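Local coordinates for SA0254 protein (Staphylococcus aureus subsp. aureus, PDB 2OOI) that is of unknown function but carries a UTRA domain, the fold that in related GntR/HutC-type transcription regulators binds small effector molecules, at residues 60-65 with 151-156; 126-131 with 147-152. All blocks are in the same frame, centred on the assembly; numbering follows the deposited sequence.

Contact 1. Residues 60-65 with 151-156; sequences DDVLCI and YRHAQF
H153 lies against the start of strand 61-71, where D61 and V62 meet its imidazole, in the UTRA domain and in the loop that follows strand 141-150. Its ND1 donates a hydrogen bond to the backbone O of V62, 2.7 Å away and with an N-H...O angle of 159°. The acceptor sits close to the ring plane, whereas the donor is tilted from the carbonyl plane of V62. A chi1 of -68° sets CG of H153 anti to its carbonyl carbon. One face of the H153 ring takes CB of D61, a CH-pi contact 3.9 Å from the ring centroid, offset toward the rim. The carboxylate of D61 lies stacked on the ring with planes 23° apart; OD2 of D61 remains 4.2 Å from NE2 of H153, so any favourable effect on a protonated imidazole would act through space. The H150 ring stacks against the opposite face. Farther along, L63 belongs to a classic beta bulge, in which L63 and C64 both face R56. Its side chain, with CG anti to the backbone N, packs beside A154, and I3 of strand 3-4 touches both residues. CD1 of L63 ends 4.0 Å from CB of A154 and 3.9 Å from the carbonyl O of H153.

Contact 2. Residues 126-131 with 147-152; sequences PCLRYH and IVFHYR
Strands 126-131 and 147-150 run antiparallel at 150° with their axes 4.7 Å apart, joined by the reciprocal bonds of Y130 N to I147 O and I147 N to Y130 O and by F149 N to L128 O at 2.9 Å. L128, Y130, I147 and F149 share one face of the sheet. There the F149 ring turns its edge to the face of Y130 in a T-shaped pair, centroids 5.5 Å apart and planes at 84°. CE1 of F149 also reaches CB of Y130 at 3.6 Å. Y130 has CG anti to its backbone N (chi1 176°), and its ring runs alongside I147, whose CD1 touches CD2 of Y130. CB of L128 packs on CB of F149. R129 and V148 extend side by side from the other face. CG2 of V148 approaches NH2 of R129 at 3.3 Å, while CG1 of V148 lies 3.6 Å from CB of C127; the guanidinium, with SG of C127 over one of its faces, is salt-bridged to E115. Toward P126 a water links the two backbones, donating to O of P126 (2.6 Å) and O of F149 and weakly accepting from N of Y151. CD of P126 stands over the centre of the Y151 ring, 4.1 Å from its centroid, in a CH-pi contact. Strand 99-110 flanks strand 126-136 on its other edge, and the whole arrangement is a beta hairpin within the antiparallel sheet of the UTRA domain.

The centres of contacts 1 and 2 are about 8 Å apart. Contact 2 pairs two strands of the six-stranded antiparallel sheet of the UTRA domain; contact 1 sets the loop after strand 141-150 against strand 61-71 of the same sheet. Along the chain 60-65 comes first, then 126-131, and both contacts finish on 147-156, sharing Y151 and R152. Probable backbone hydrogen bonds from V148 N to I65 O and H150 N to L63 O tie them together, and C64 packs on I147. Strand 141-150 thus pairs with a neighbour on each edge, and the chain continues to strand 156-160, which pairs with strand 3-4 and, at F156, antiparallel with a strand of the second subunit.

Contact 1. Residues 60-65 with 151-156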
ATOM      1  N   ASP B  60     -22.538   2.880  -0.941  1.00 65.50           N
ATOM      2  CA  ASP B  60     -22.981   4.102  -0.247  1.00 64.81           C
ATOM      3  C   ASP B  60     -22.010   4.591   0.843  1.00 64.26           C
ATOM      4  O   ASP B  60     -22.233   5.679   1.406  1.00 64.71           O
ATOM      5  CB  ASP B  60     -24.374   3.916   0.353  1.00 65.39           C
ATOM      6  CG  ASP B  60     -25.368   3.390  -0.659  1.00 67.38           C
ATOM      7  OD1 ASP B  60     -25.578   4.084  -1.682  1.00 69.96           O
ATOM      8  OD2 ASP B  60     -25.935   2.291  -0.431  1.00 70.30           O
ATOM      9  N   ASP B  61     -20.957   3.817   1.137  1.00 62.21           N
ATOM     10  CA  ASP B  61     -19.852   4.337   1.926  1.00 61.26           C
ATOM     11  C   ASP B  61     -18.831   5.069   1.050  1.00 59.97           C
ATOM     12  O   ASP B  61     -18.317   4.494   0.088  1.00 59.87           O
ATOM     13  CB  ASP B  61     -19.150   3.203   2.681  1.00 61.73           C
ATOM     14  CG  ASP B  61     -20.008   2.622   3.778  1.00 61.75           C
ATOM     15  OD1 ASP B  61     -21.163   3.072   3.948  1.00 60.50           O
ATOM     16  OD2 ASP B  61     -19.509   1.721   4.468  1.00 63.20           O
ATOM     17  N   VAL B  62     -18.521   6.320   1.395  1.00 57.94           N
ATOM     18  CA  VAL B  62     -17.530   7.093   0.641  1.00 57.12           C
ATOM     19  C   VAL B  62     -16.121   6.468   0.772  1.00 56.10           C
ATOM     20  O   VAL B  62     -15.651   6.221   1.874  1.00 55.65           O
ATOM     21  CB  VAL B  62     -17.526   8.588   1.053  1.00 56.81           C
ATOM     22  CG1 VAL B  62     -16.913   8.783   2.440  1.00 55.37           C
ATOM     23  CG2 VAL B  62     -16.814   9.410   0.012  1.00 56.55           C
ATOM     24  N   LEU B  63     -15.474   6.200  -0.363  1.00 54.70           N
ATOM     25  CA  LEU B  63     -14.209   5.494  -0.376  1.00 54.12           C
ATOM     26  C   LEU B  63     -13.052   6.458  -0.561  1.00 53.74           C
ATOM     27  O   LEU B  63     -12.066   6.405   0.179  1.00 53.60           O
ATOM     28  CB  LEU B  63     -14.210   4.447  -1.486  1.00 53.78           C
ATOM     29  CG  LEU B  63     -12.935   3.596  -1.618  1.00 54.05           C
ATOM     30  CD1 LEU B  63     -12.738   2.679  -0.386  1.00 51.65           C
ATOM     31  CD2 LEU B  63     -12.939   2.813  -2.964  1.00 52.75           C
ATOM     32  N   CYS B  64     -13.166   7.343  -1.543  1.00 53.42           N
ATOM     33  CA  CYS B  64     -12.060   8.238  -1.891  1.00 53.43           C
ATOM     34  C   CYS B  64     -12.452   9.365  -2.826  1.00 53.10           C
ATOM     35  O   CYS B  64     -13.478   9.286  -3.513  1.00 52.84           O
ATOM     36  CB  CYS B  64     -10.986   7.449  -2.606  1.00 53.49           C
ATOM     37  SG  CYS B  64     -11.688   6.595  -4.017  1.00 53.62           S
ATOM     38  N   ILE B  65     -11.615  10.400  -2.838  1.00 52.59           N
ATOM     39  CA  ILE B  65     -11.685  11.457  -3.839  1.00 53.10           C
ATOM     40  C   ILE B  65     -10.620  11.133  -4.875  1.00 52.70           C
ATOM     41  O   ILE B  65      -9.511  10.804  -4.516  1.00 52.39           O
ATOM     42  CB  ILE B  65     -11.366  12.846  -3.253  1.00 53.21           C
ATOM     43  CG1 ILE B  65     -12.039  13.041  -1.889  1.00 54.13           C
ATOM     44  CG2 ILE B  65     -11.782  13.932  -4.215  1.00 51.66           C
ATOM     45  CD1 ILE B  65     -11.299  14.010  -0.958  1.00 53.96           C
ATOM     46  N   TYR B 151      -9.882   6.848   5.508  1.00 50.55           N
ATOM     47  CA  TYR B 151      -9.009   5.936   6.232  1.00 51.43           C
ATOM     48  C   TYR B 151      -9.687   4.746   6.905  1.00 52.29           C
ATOM     49  O   TYR B 151      -9.028   3.730   7.132  1.00 52.45           O
ATOM     50  CB  TYR B 151      -8.123   6.674   7.217  1.00 50.91           C
ATOM     51  CG  TYR B 151      -8.746   6.970   8.540  1.00 50.87           C
ATOM     52  CD1 TYR B 151      -8.427   6.214   9.651  1.00 50.55           C
ATOM     53  CD2 TYR B 151      -9.640   8.024   8.693  1.00 49.71           C
ATOM     54  CE1 TYR B 151      -9.000   6.481  10.868  1.00 50.35           C
ATOM     55  CE2 TYR B 151     -10.196   8.304   9.904  1.00 50.12           C
ATOM     56  CZ  TYR B 151      -9.874   7.526  10.988  1.00 50.09           C
ATOM     57  OH  TYR B 151     -10.420   7.787  12.212  1.00 51.05           O
ATOM     58  N   ARG B 152     -10.966   4.874   7.246  1.00 53.42           N
ATOM     59  CA  ARG B 152     -11.731   3.767   7.837  1.00 55.02           C
ATOM     60  C   ARG B 152     -12.302   2.829   6.778  1.00 55.40           C
ATOM     61  O   ARG B 152     -12.280   1.621   6.951  1.00 55.38           O
ATOM     62  CB  ARG B 152     -12.877   4.272   8.717  1.00 54.87           C
ATOM     63  CG  ARG B 152     -12.447   4.980   9.992  1.00 56.58           C
ATOM     64  CD  ARG B 152     -13.662   5.493  10.840  1.00 58.64           C
ATOM     65  NE  ARG B 152     -13.178   6.185  12.042  1.00 62.54           N
ATOM     66  CZ  ARG B 152     -13.924   6.819  12.971  1.00 64.27           C
ATOM     67  NH1 ARG B 152     -15.274   6.820  12.943  1.00 64.18           N
ATOM     68  NH2 ARG B 152     -13.304   7.441  13.981  1.00 64.37           N
ATOM     69  N   HIS B 153     -12.787   3.380   5.681  1.00 56.15           N
ATOM     70  CA  HIS B 153     -13.522   2.604   4.715  1.00 57.06           C
ATOM     71  C   HIS B 153     -12.591   1.875   3.757  1.00 58.14           C
ATOM     72  O   HIS B 153     -13.041   0.960   3.086  1.00 59.21           O
ATOM     73  CB  HIS B 153     -14.471   3.494   3.906  1.00 56.87           C
ATOM     74  CG  HIS B 153     -15.613   4.062   4.697  1.00 56.73           C
ATOM     75  ND1 HIS B 153     -16.436   5.055   4.213  1.00 56.33           N
ATOM     76  CD2 HIS B 153     -16.029   3.816   5.963  1.00 55.69           C
ATOM     77  CE1 HIS B 153     -17.325   5.379   5.136  1.00 54.56           C
ATOM     78  NE2 HIS B 153     -17.099   4.644   6.207  1.00 55.11           N
ATOM     79  N   ALA B 154     -11.316   2.267   3.683  1.00 59.03           N
ATOM     80  CA  ALA B 154     -10.361   1.677   2.727  1.00 59.64           C
ATOM     81  C   ALA B 154      -9.395   0.750   3.453  1.00 60.61           C
ATOM     82  O   ALA B 154      -8.690   1.167   4.372  1.00 60.79           O
ATOM     83  CB  ALA B 154      -9.579   2.765   1.990  1.00 59.34           C
ATOM     84  N   GLN B 155      -9.370  -0.512   3.029  1.00 61.61           N
ATOM     85  CA  GLN B 155      -8.570  -1.565   3.675  1.00 61.86           C
ATOM     86  C   GLN B 155      -7.946  -2.401   2.551  1.00 62.21           C
ATOM     87  O   GLN B 155      -8.651  -2.911   1.713  1.00 62.71           O
ATOM     88  CB  GLN B 155      -9.454  -2.419   4.583  1.00 61.78           C
ATOM     89  CG  GLN B 155     -10.324  -1.636   5.630  1.00 63.18           C
ATOM     90  CD  GLN B 155      -9.616  -1.393   6.988  1.00 65.74           C
ATOM     91  OE1 GLN B 155      -9.151  -2.328   7.653  1.00 65.73           O
ATOM     92  NE2 GLN B 155      -9.542  -0.121   7.396  1.00 68.50           N
ATOM     93  N   PHE B 156      -6.625  -2.522   2.520  1.00 62.71           N
ATOM     94  CA  PHE B 156      -5.922  -2.934   1.300  1.00 63.01           C
ATOM     95  C   PHE B 156      -5.340  -4.344   1.395  1.00 63.81           C
ATOM     96  O   PHE B 156      -5.241  -4.912   2.493  1.00 63.83           O
ATOM     97  CB  PHE B 156      -4.824  -1.915   0.979  1.00 62.66           C
ATOM     98  CG  PHE B 156      -5.342  -0.517   0.766  1.00 61.99           C
ATOM     99  CD1 PHE B 156      -5.515   0.347   1.840  1.00 61.37           C
ATOM    100  CD2 PHE B 156      -5.667  -0.072  -0.504  1.00 61.15           C
ATOM    101  CE1 PHE B 156      -6.005   1.622   1.661  1.00 61.45           C
ATOM    102  CE2 PHE B 156      -6.150   1.217  -0.700  1.00 62.16           C
ATOM    103  CZ  PHE B 156      -6.323   2.065   0.385  1.00 61.99           C
TER

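Contact 2. Residues 126-131 with 147-152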
ATOM      1  N   PRO B 126      -6.443  11.152   9.494  1.00 49.62           N
ATOM      2  CA  PRO B 126      -5.570  10.463   8.561  1.00 49.70           C
ATOM      3  C   PRO B 126      -6.201  10.112   7.206  1.00 49.47           C
ATOM      4  O   PRO B 126      -7.431   9.975   7.090  1.00 48.82           O
ATOM      5  CB  PRO B 126      -5.214   9.166   9.302  1.00 50.26           C
ATOM      6  CG  PRO B 126      -5.584   9.389  10.733  1.00 50.59           C
ATOM      7  CD  PRO B 126      -6.723  10.352  10.687  1.00 50.21           C
ATOM      8  N   CYS B 127      -5.348   9.971   6.189  1.00 49.03           N
ATOM      9  CA  CYS B 127      -5.770   9.455   4.873  1.00 48.97           C
ATOM     10  C   CYS B 127      -4.617   8.685   4.238  1.00 48.71           C
ATOM     11  O   CYS B 127      -3.517   8.678   4.784  1.00 49.00           O
ATOM     12  CB  CYS B 127      -6.188  10.605   3.952  1.00 48.59           C
ATOM     13  SG  CYS B 127      -4.896  11.895   3.770  1.00 48.88           S
ATOM     14  N   LEU B 128      -4.887   8.033   3.107  1.00 48.53           N
ATOM     15  CA  LEU B 128      -3.857   7.521   2.204  1.00 48.65           C
ATOM     16  C   LEU B 128      -3.878   8.389   0.965  1.00 48.82           C
ATOM     17  O   LEU B 128      -4.934   8.552   0.344  1.00 49.34           O
ATOM     18  CB  LEU B 128      -4.143   6.064   1.793  1.00 48.38           C
ATOM     19  CG  LEU B 128      -2.981   5.280   1.151  1.00 48.52           C
ATOM     20  CD1 LEU B 128      -1.875   5.083   2.170  1.00 47.83           C
ATOM     21  CD2 LEU B 128      -3.404   3.924   0.606  1.00 47.97           C
ATOM     22  N   ARG B 129      -2.735   8.961   0.616  1.00 48.98           N
ATOM     23  CA  ARG B 129      -2.560   9.680  -0.657  1.00 48.95           C
ATOM     24  C   ARG B 129      -1.854   8.699  -1.591  1.00 49.54           C
ATOM     25  O   ARG B 129      -0.741   8.254  -1.313  1.00 50.85           O
ATOM     26  CB  ARG B 129      -1.757  10.979  -0.519  1.00 47.46           C
ATOM     27  CG  ARG B 129      -1.860  11.651   0.820  1.00 48.08           C
ATOM     28  CD  ARG B 129      -1.535  13.137   0.815  1.00 48.20           C
ATOM     29  NE  ARG B 129      -2.751  13.813   0.385  1.00 51.80           N
ATOM     30  CZ  ARG B 129      -3.519  14.635   1.104  1.00 50.67           C
ATOM     31  NH1 ARG B 129      -3.238  15.049   2.332  1.00 50.82           N
ATOM     32  NH2 ARG B 129      -4.603  15.077   0.544  1.00 50.60           N
ATOM     33  N   TYR B 130      -2.524   8.361  -2.680  1.00 50.23           N
ATOM     34  CA  TYR B 130      -2.134   7.294  -3.582  1.00 50.93           C
ATOM     35  C   TYR B 130      -2.053   7.900  -4.981  1.00 51.48           C
ATOM     36  O   TYR B 130      -2.908   8.688  -5.360  1.00 51.59           O
ATOM     37  CB  TYR B 130      -3.229   6.253  -3.477  1.00 51.22           C
ATOM     38  CG  TYR B 130      -3.203   5.032  -4.355  1.00 51.50           C
ATOM     39  CD1 TYR B 130      -2.876   3.777  -3.829  1.00 50.18           C
ATOM     40  CD2 TYR B 130      -3.621   5.103  -5.689  1.00 53.18           C
ATOM     41  CE1 TYR B 130      -2.922   2.630  -4.618  1.00 50.44           C
ATOM     42  CE2 TYR B 130      -3.682   3.957  -6.489  1.00 51.59           C
ATOM     43  CZ  TYR B 130      -3.331   2.733  -5.947  1.00 53.14           C
ATOM     44  OH  TYR B 130      -3.401   1.607  -6.752  1.00 55.34           O
ATOM     45  N   HIS B 131      -0.985   7.606  -5.713  1.00 52.22           N
ATOM     46  CA  HIS B 131      -0.798   8.156  -7.061  1.00 52.18           C
ATOM     47  C   HIS B 131      -0.571   7.018  -8.007  1.00 52.26           C
ATOM     48  O   HIS B 131       0.181   6.119  -7.698  1.00 51.95           O
ATOM     49  CB  HIS B 131       0.389   9.125  -7.170  1.00 52.43           C
ATOM     50  CG  HIS B 131       0.504   9.754  -8.527  1.00 53.34           C
ATOM     51  ND1 HIS B 131      -0.047  10.983  -8.826  1.00 55.60           N
ATOM     52  CD2 HIS B 131       1.019   9.283  -9.689  1.00 53.40           C
ATOM     53  CE1 HIS B 131       0.166  11.262 -10.099  1.00 54.28           C
ATOM     54  NE2 HIS B 131       0.801  10.242 -10.647  1.00 53.58           N
ATOM     55  N   ILE B 147      -5.387   9.850  -5.707  1.00 49.32           N
ATOM     56  CA  ILE B 147      -6.535   9.437  -4.937  1.00 49.24           C
ATOM     57  C   ILE B 147      -6.281   9.758  -3.481  1.00 49.48           C
ATOM     58  O   ILE B 147      -5.189   9.500  -2.980  1.00 49.38           O
ATOM     59  CB  ILE B 147      -6.757   7.963  -5.109  1.00 49.32           C
ATOM     60  CG1 ILE B 147      -6.851   7.649  -6.607  1.00 49.74           C
ATOM     61  CG2 ILE B 147      -7.993   7.513  -4.346  1.00 49.40           C
ATOM     62  CD1 ILE B 147      -7.293   6.227  -6.924  1.00 48.76           C
ATOM     63  N   VAL B 148      -7.261  10.352  -2.800  1.00 49.50           N
ATOM     64  CA  VAL B 148      -7.169  10.419  -1.330  1.00 49.35           C
ATOM     65  C   VAL B 148      -8.262   9.538  -0.719  1.00 49.10           C
ATOM     66  O   VAL B 148      -9.441   9.723  -0.969  1.00 48.94           O
ATOM     67  CB  VAL B 148      -6.994  11.886  -0.778  1.00 49.18           C
ATOM     68  CG1 VAL B 148      -7.009  11.887   0.693  1.00 49.37           C
ATOM     69  CG2 VAL B 148      -5.809  12.583  -1.317  1.00 47.72           C
ATOM     70  N   PHE B 149      -7.820   8.524   0.023  1.00 49.35           N
ATOM     71  CA  PHE B 149      -8.699   7.510   0.585  1.00 49.16           C
ATOM     72  C   PHE B 149      -9.235   7.869   1.966  1.00 49.18           C
ATOM     73  O   PHE B 149      -8.548   8.461   2.805  1.00 48.31           O
ATOM     74  CB  PHE B 149      -7.964   6.180   0.695  1.00 49.41           C
ATOM     75  CG  PHE B 149      -7.764   5.471  -0.623  1.00 49.43           C
ATOM     76  CD1 PHE B 149      -6.582   5.587  -1.316  1.00 49.66           C
ATOM     77  CD2 PHE B 149      -8.769   4.672  -1.154  1.00 50.55           C
ATOM     78  CE1 PHE B 149      -6.404   4.927  -2.531  1.00 50.03           C
ATOM     79  CE2 PHE B 149      -8.594   4.014  -2.353  1.00 49.84           C
ATOM     80  CZ  PHE B 149      -7.404   4.136  -3.037  1.00 49.88           C
ATOM     81  N   HIS B 150     -10.492   7.498   2.176  1.00 49.93           N
ATOM     82  CA  HIS B 150     -11.123   7.502   3.497  1.00 50.10           C
ATOM     83  C   HIS B 150     -10.425   6.459   4.364  1.00 50.13           C
ATOM     84  O   HIS B 150     -10.385   5.297   3.997  1.00 50.34           O
ATOM     85  CB  HIS B 150     -12.604   7.142   3.332  1.00 49.85           C
ATOM     86  CG  HIS B 150     -13.395   7.283   4.587  1.00 50.06           C
ATOM     87  ND1 HIS B 150     -14.343   8.270   4.762  1.00 50.24           N
ATOM     88  CD2 HIS B 150     -13.356   6.582   5.746  1.00 48.55           C
ATOM     89  CE1 HIS B 150     -14.865   8.157   5.972  1.00 50.44           C
ATOM     90  NE2 HIS B 150     -14.276   7.145   6.592  1.00 49.76           N
ATOM     91  N   TYR B 151      -9.882   6.848   5.508  1.00 50.55           N
ATOM     92  CA  TYR B 151      -9.009   5.936   6.232  1.00 51.43           C
ATOM     93  C   TYR B 151      -9.687   4.746   6.905  1.00 52.29           C
ATOM     94  O   TYR B 151      -9.028   3.730   7.132  1.00 52.45           O
ATOM     95  CB  TYR B 151      -8.123   6.674   7.217  1.00 50.91           C
ATOM     96  CG  TYR B 151      -8.746   6.970   8.540  1.00 50.87           C
ATOM     97  CD1 TYR B 151      -8.427   6.214   9.651  1.00 50.55           C
ATOM     98  CD2 TYR B 151      -9.640   8.024   8.693  1.00 49.71           C
ATOM     99  CE1 TYR B 151      -9.000   6.481  10.868  1.00 50.35           C
ATOM    100  CE2 TYR B 151     -10.196   8.304   9.904  1.00 50.12           C
ATOM    101  CZ  TYR B 151      -9.874   7.526  10.988  1.00 50.09           C
ATOM    102  OH  TYR B 151     -10.420   7.787  12.212  1.00 51.05           O
ATOM    103  N   ARG B 152     -10.966   4.874   7.246  1.00 53.42           N
ATOM    104  CA  ARG B 152     -11.731   3.767   7.837  1.00 55.02           C
ATOM    105  C   ARG B 152     -12.302   2.829   6.778  1.00 55.40           C
ATOM    106  O   ARG B 152     -12.280   1.621   6.951  1.00 55.38           O
ATOM    107  CB  ARG B 152     -12.877   4.272   8.717  1.00 54.87           C
ATOM    108  CG  ARG B 152     -12.447   4.980   9.992  1.00 56.58           C
ATOM    109  CD  ARG B 152     -13.662   5.493  10.840  1.00 58.64           C
ATOM    110  NE  ARG B 152     -13.178   6.185  12.042  1.00 62.54           N
ATOM    111  CZ  ARG B 152     -13.924   6.819  12.971  1.00 64.27           C
ATOM    112  NH1 ARG B 152     -15.274   6.820  12.943  1.00 64.18           N
ATOM    113  NH2 ARG B 152     -13.304   7.441  13.981  1.00 64.37           N
TER
HETATM  114  O   HOH W   1      -9.301   9.565   5.308  1.00 51.23           O